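Local coordinates for protein geranyltranstransferase (Roseobacter denitrificans, PDB 4LLS) that probably condenses isopentenyl diphosphate with an allylic diphosphate, in a metal-dependent reaction, to build longer isoprenoid diphosphates such as farnesyl or geranylgeranyl diphosphate, at residues Gln197-Gln210 and Leu223-Gln235. Residues are numbered along the deposited sequence; the frame is centred on the assembly and turned at random. Where two conformers were deposited one is given.
With IPE (3-methylbut-3-enyl trihydrogen diphosphate), chain C; GST (geranyl S-thiolodiphosphate), chain D.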
# COMPACT_ATOMS: atom_id res chain seq x y z
N GLN A 197 -0.08 10.83 17.95
CA GLN A 197 -1.04 11.54 17.06
C GLN A 197 -0.30 11.99 15.78
O GLN A 197 -0.83 11.90 14.66
CB GLN A 197 -1.61 12.78 17.77
CG GLN A 197 -2.36 13.79 16.88
CD GLN A 197 -1.46 14.89 16.31
OE1 GLN A 197 -1.66 15.31 15.17
NE2 GLN A 197 -0.48 15.36 17.11
N GLN A 198 0.89 12.55 15.95
CA GLN A 198 1.68 13.08 14.82
C GLN A 198 1.86 12.04 13.73
O GLN A 198 1.68 12.33 12.57
CB GLN A 198 3.02 13.60 15.32
CG GLN A 198 2.88 14.93 16.03
CD GLN A 198 4.14 15.38 16.74
OE1 GLN A 198 5.16 14.69 16.75
NE2 GLN A 198 4.09 16.59 17.31
N GLY A 199 2.14 10.80 14.11
CA GLY A 199 2.22 9.67 13.17
C GLY A 199 0.85 9.21 12.71
O GLY A 199 0.57 9.16 11.50
N LYS A 200 -0.02 8.92 13.65
CA LYS A 200 -1.22 8.16 13.38
C LYS A 200 -2.23 8.94 12.55
O LYS A 200 -2.87 8.36 11.64
CB LYS A 200 -1.86 7.67 14.68
CG LYS A 200 -2.95 6.66 14.44
CD LYS A 200 -3.10 5.74 15.65
CE LYS A 200 -4.53 5.27 15.88
NZ LYS A 200 -5.22 5.85 17.07
N THR A 201 -2.38 10.23 12.84
CA THR A 201 -3.27 11.09 12.12
C THR A 201 -2.64 12.36 11.52
O THR A 201 -3.11 12.89 10.46
CB THR A 201 -4.49 11.42 12.99
OG1 THR A 201 -4.04 12.19 14.09
CG2 THR A 201 -5.10 10.11 13.47
N GLY A 202 -1.56 12.87 12.11
CA GLY A 202 -0.94 14.08 11.63
C GLY A 202 -0.29 13.91 10.25
O GLY A 202 -0.23 14.86 9.44
N ALA A 203 0.27 12.74 10.00
CA ALA A 203 1.10 12.57 8.81
C ALA A 203 0.28 12.72 7.53
O ALA A 203 0.71 13.40 6.59
CB ALA A 203 1.79 11.21 8.84
N LEU A 204 -0.88 12.09 7.46
CA LEU A 204 -1.66 12.18 6.22
C LEU A 204 -2.24 13.56 6.09
O LEU A 204 -2.44 14.03 4.98
CB LEU A 204 -2.80 11.17 6.14
CG LEU A 204 -2.45 9.70 6.15
CD1 LEU A 204 -3.68 8.90 5.73
CD2 LEU A 204 -1.22 9.41 5.30
N ILE A 205 -2.60 14.21 7.19
CA ILE A 205 -3.17 15.59 7.09
C ILE A 205 -2.06 16.53 6.63
O ILE A 205 -2.28 17.42 5.78
CB ILE A 205 -3.82 16.01 8.44
CG1 ILE A 205 -5.12 15.28 8.61
CG2 ILE A 205 -4.04 17.52 8.46
CD1 ILE A 205 -5.76 15.39 9.97
N GLY A 206 -0.86 16.31 7.10
CA GLY A 206 0.31 17.06 6.64
C GLY A 206 0.59 16.88 5.16
O GLY A 206 0.88 17.84 4.44
N TRP A 207 0.51 15.65 4.67
CA TRP A 207 0.70 15.38 3.25
C TRP A 207 -0.36 16.11 2.45
O TRP A 207 -0.06 16.73 1.44
CB TRP A 207 0.67 13.89 2.98
CG TRP A 207 1.08 13.51 1.57
CD1 TRP A 207 2.37 13.29 1.14
CD2 TRP A 207 0.27 13.51 0.38
NE1 TRP A 207 2.38 13.04 -0.20
CE2 TRP A 207 1.13 13.21 -0.71
CE3 TRP A 207 -1.07 13.76 0.12
CZ2 TRP A 207 0.66 13.05 -2.00
CZ3 TRP A 207 -1.54 13.62 -1.17
CH2 TRP A 207 -0.68 13.27 -2.22
N SER A 208 -1.60 16.06 2.91
CA SER A 208 -2.70 16.68 2.19
C SER A 208 -2.53 18.18 2.07
O SER A 208 -2.76 18.76 0.99
CB SER A 208 -4.00 16.38 2.91
OG SER A 208 -4.26 15.00 3.02
N ALA A 209 -2.15 18.83 3.16
CA ALA A 209 -2.02 20.29 3.13
C ALA A 209 -0.79 20.73 2.35
O ALA A 209 -0.83 21.79 1.70
CB ALA A 209 -2.00 20.86 4.51
N GLN A 210 0.26 19.94 2.35
CA GLN A 210 1.45 20.31 1.62
C GLN A 210 1.29 20.04 0.15
O GLN A 210 2.10 20.52 -0.64
CB GLN A 210 2.68 19.58 2.15
CG GLN A 210 3.08 20.07 3.52
CD GLN A 210 4.34 19.41 4.03
OE1 GLN A 210 5.46 19.75 3.62
NE2 GLN A 210 4.16 18.38 4.81
N LEU A 223 2.39 25.74 4.93
CA LEU A 223 1.33 24.74 4.93
C LEU A 223 1.65 23.56 5.84
O LEU A 223 0.75 22.96 6.43
CB LEU A 223 0.98 24.26 3.55
CG LEU A 223 0.24 25.32 2.70
CD1 LEU A 223 0.23 24.93 1.24
CD2 LEU A 223 -1.15 25.48 3.23
N LYS A 224 2.93 23.26 6.00
CA LYS A 224 3.34 22.25 6.96
C LYS A 224 2.97 22.70 8.40
O LYS A 224 2.44 21.91 9.18
CB LYS A 224 4.81 21.92 6.81
CG LYS A 224 5.27 20.78 7.70
CD LYS A 224 6.75 20.48 7.49
CE LYS A 224 7.18 19.26 8.30
NZ LYS A 224 8.43 18.67 7.77
N ARG A 225 3.27 23.95 8.74
CA ARG A 225 2.92 24.47 10.06
C ARG A 225 1.42 24.50 10.28
O ARG A 225 0.92 24.11 11.34
CB ARG A 225 3.48 25.87 10.29
CG ARG A 225 4.85 25.90 10.93
CD ARG A 225 5.22 27.32 11.32
NE ARG A 225 5.32 28.19 10.15
CZ ARG A 225 6.34 28.18 9.31
NH1 ARG A 225 7.37 27.36 9.53
NH2 ARG A 225 6.34 28.98 8.25
N TYR A 226 0.70 24.98 9.27
CA TYR A 226 -0.76 24.93 9.29
C TYR A 226 -1.25 23.54 9.63
O TYR A 226 -2.12 23.35 10.48
CB TYR A 226 -1.32 25.41 7.95
CG TYR A 226 -2.78 25.15 7.70
CD1 TYR A 226 -3.75 25.94 8.27
CD2 TYR A 226 -3.17 24.11 6.85
CE1 TYR A 226 -5.09 25.77 7.98
CE2 TYR A 226 -4.51 23.90 6.57
CZ TYR A 226 -5.47 24.73 7.16
OH TYR A 226 -6.80 24.53 6.82
N ALA A 227 -0.73 22.56 8.93
CA ALA A 227 -1.19 21.22 9.06
C ALA A 227 -0.84 20.61 10.41
O ALA A 227 -1.59 19.77 10.91
CB ALA A 227 -0.63 20.35 7.97
N GLN A 228 0.28 21.01 11.00
CA GLN A 228 0.65 20.51 12.35
C GLN A 228 -0.42 20.91 13.37
O GLN A 228 -1.01 20.06 14.06
CB GLN A 228 2.03 21.04 12.76
CG GLN A 228 3.15 20.39 11.97
CD GLN A 228 4.52 21.06 12.11
OE1 GLN A 228 4.62 22.24 12.44
NE2 GLN A 228 5.58 20.32 11.78
N ALA A 229 -0.84 22.16 13.31
CA ALA A 229 -1.91 22.63 14.19
C ALA A 229 -3.24 21.99 13.83
O ALA A 229 -4.04 21.60 14.70
CB ALA A 229 -2.04 24.12 14.10
N LEU A 230 -3.57 22.02 12.55
CA LEU A 230 -4.84 21.47 12.10
C LEU A 230 -5.01 20.01 12.50
O LEU A 230 -6.09 19.57 12.91
CB LEU A 230 -4.99 21.64 10.58
CG LEU A 230 -6.37 21.30 10.02
CD1 LEU A 230 -7.32 22.45 10.30
CD2 LEU A 230 -6.33 21.03 8.51
N GLY A 231 -3.98 19.23 12.28
CA GLY A 231 -4.08 17.80 12.57
C GLY A 231 -4.30 17.56 14.06
O GLY A 231 -5.00 16.62 14.42
N LEU A 232 -3.60 18.31 14.90
CA LEU A 232 -3.77 18.11 16.35
C LEU A 232 -5.17 18.53 16.74
O LEU A 232 -5.85 17.84 17.50
CB LEU A 232 -2.72 18.90 17.12
CG LEU A 232 -2.82 18.77 18.63
CD1 LEU A 232 -2.80 17.33 19.09
CD2 LEU A 232 -1.65 19.55 19.23
N ALA A 233 -5.64 19.66 16.22
CA ALA A 233 -7.01 20.09 16.50
C ALA A 233 -8.01 19.00 16.06
O ALA A 233 -8.98 18.70 16.76
CB ALA A 233 -7.33 21.40 15.78
N PHE A 234 -7.80 18.47 14.87
CA PHE A 234 -8.64 17.42 14.33
C PHE A 234 -8.68 16.20 15.28
O PHE A 234 -9.75 15.64 15.52
CB PHE A 234 -8.13 17.03 12.93
CG PHE A 234 -8.77 15.78 12.37
CD1 PHE A 234 -9.94 15.87 11.67
CD2 PHE A 234 -8.27 14.53 12.70
CE1 PHE A 234 -10.56 14.71 11.22
CE2 PHE A 234 -8.87 13.38 12.24
CZ PHE A 234 -10.04 13.49 11.54
N GLN A 235 -7.53 15.76 15.77
CA GLN A 235 -7.50 14.59 16.63
C GLN A 235 -8.19 14.89 17.96
O GLN A 235 -8.88 14.01 18.48
CB GLN A 235 -6.08 14.08 16.83
CG GLN A 235 -6.07 12.74 17.56
CD GLN A 235 -6.84 11.66 16.81
OE1 GLN A 235 -6.67 11.51 15.59
NE2 GLN A 235 -7.82 11.03 17.47
C1 IPE C . -11.35 9.07 10.97
O1 IPE C . -11.07 10.16 10.07
C2 IPE C . -10.03 8.42 11.36
C3 IPE C . -9.12 9.40 12.05
C4 IPE C . -7.90 9.67 11.59
C5 IPE C . -9.52 9.97 13.38
PA IPE C . -12.26 11.10 9.57
O1A IPE C . -13.05 11.62 10.77
O2A IPE C . -11.65 12.10 8.69
O3A IPE C . -13.18 10.14 8.71
PB IPE C . -14.06 10.24 7.35
O1B IPE C . -15.18 9.22 7.53
O2B IPE C . -14.58 11.65 7.25
O3B IPE C . -13.06 9.94 6.26
PA GST D . -11.80 6.11 14.54
O1A GST D . -12.46 6.80 13.35
O2A GST D . -12.25 6.62 15.90
O3A GST D . -11.83 4.59 14.43
O1B GST D . -10.26 6.50 14.40
PB GST D . -9.19 6.24 15.54
O2B GST D . -9.27 7.18 16.66
O3B GST D . -9.24 4.73 15.96
S1 GST D . -7.50 6.65 14.58
C1 GST D . -7.67 5.46 13.28
C2 GST D . -6.33 5.00 12.75
C3 GST D . -5.77 5.55 11.66
C10 GST D . -6.37 6.73 10.99
C4 GST D . -4.45 5.07 11.16
C5 GST D . -4.48 3.53 11.13
C6 GST D . -3.19 2.98 10.62
C7 GST D . -3.07 1.78 10.01
C9 GST D . -4.18 0.78 9.76
C8 GST D . -1.69 1.46 9.54
O HOH W 1 -0.84 17.26 13.06
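Ile205 meets Gly231, Phe234, Leu230 and Ala227 as a knob in a four-residue hole, joining neighbouring helices of the largely helical polyprenyl synthase fold. Segments 197-210 and 223-235, from consecutive helices, run roughly antiparallel at 145°, their axes 8.4 Å apart at the closest. Small residues, Gly206, Ala209, Ala227 and Gly231, let the backbones close up in the tight part: Ala227 CB lies 3.7 Å from Gly206 CA and also touches Ala209 CB, which in turn reaches the edge of the Tyr226 ring. With chi1 at -74°, Ile205 turns CG2 toward the Ala227 and Leu230 side, while CD1 rests 3.8 Å from Phe234 CD2. Helix 297-308 packs on Leu230 and Phe234 from outside the pair.

The solvent side is marked by exposed Lys224 and Gln228 and partly exposed Leu232, with Gln197 and Gln210 as buried amides at its inner edge. Lys224 lays its aliphatic chain obliquely across Gln210, and water 1 lies 3.0 Å from both Gln197 OE1 and Gln228 O, bridging the helices. The Gln197 side chain crosses that of Leu232 at about a right angle, Gln197 NE2 lying 3.6 Å from Leu232 CD1.

Toward the active site the pair lines the isopentenyl diphosphate pocket with Thr201, Phe234 and Gln235. The Gln235 amide is anchored through NE2 to Asp239 OD1, its OE1 lies 3.1 Å from Thr201 OG1, and Thr201 CG2 touches the substrate's C4 at 3.4 Å.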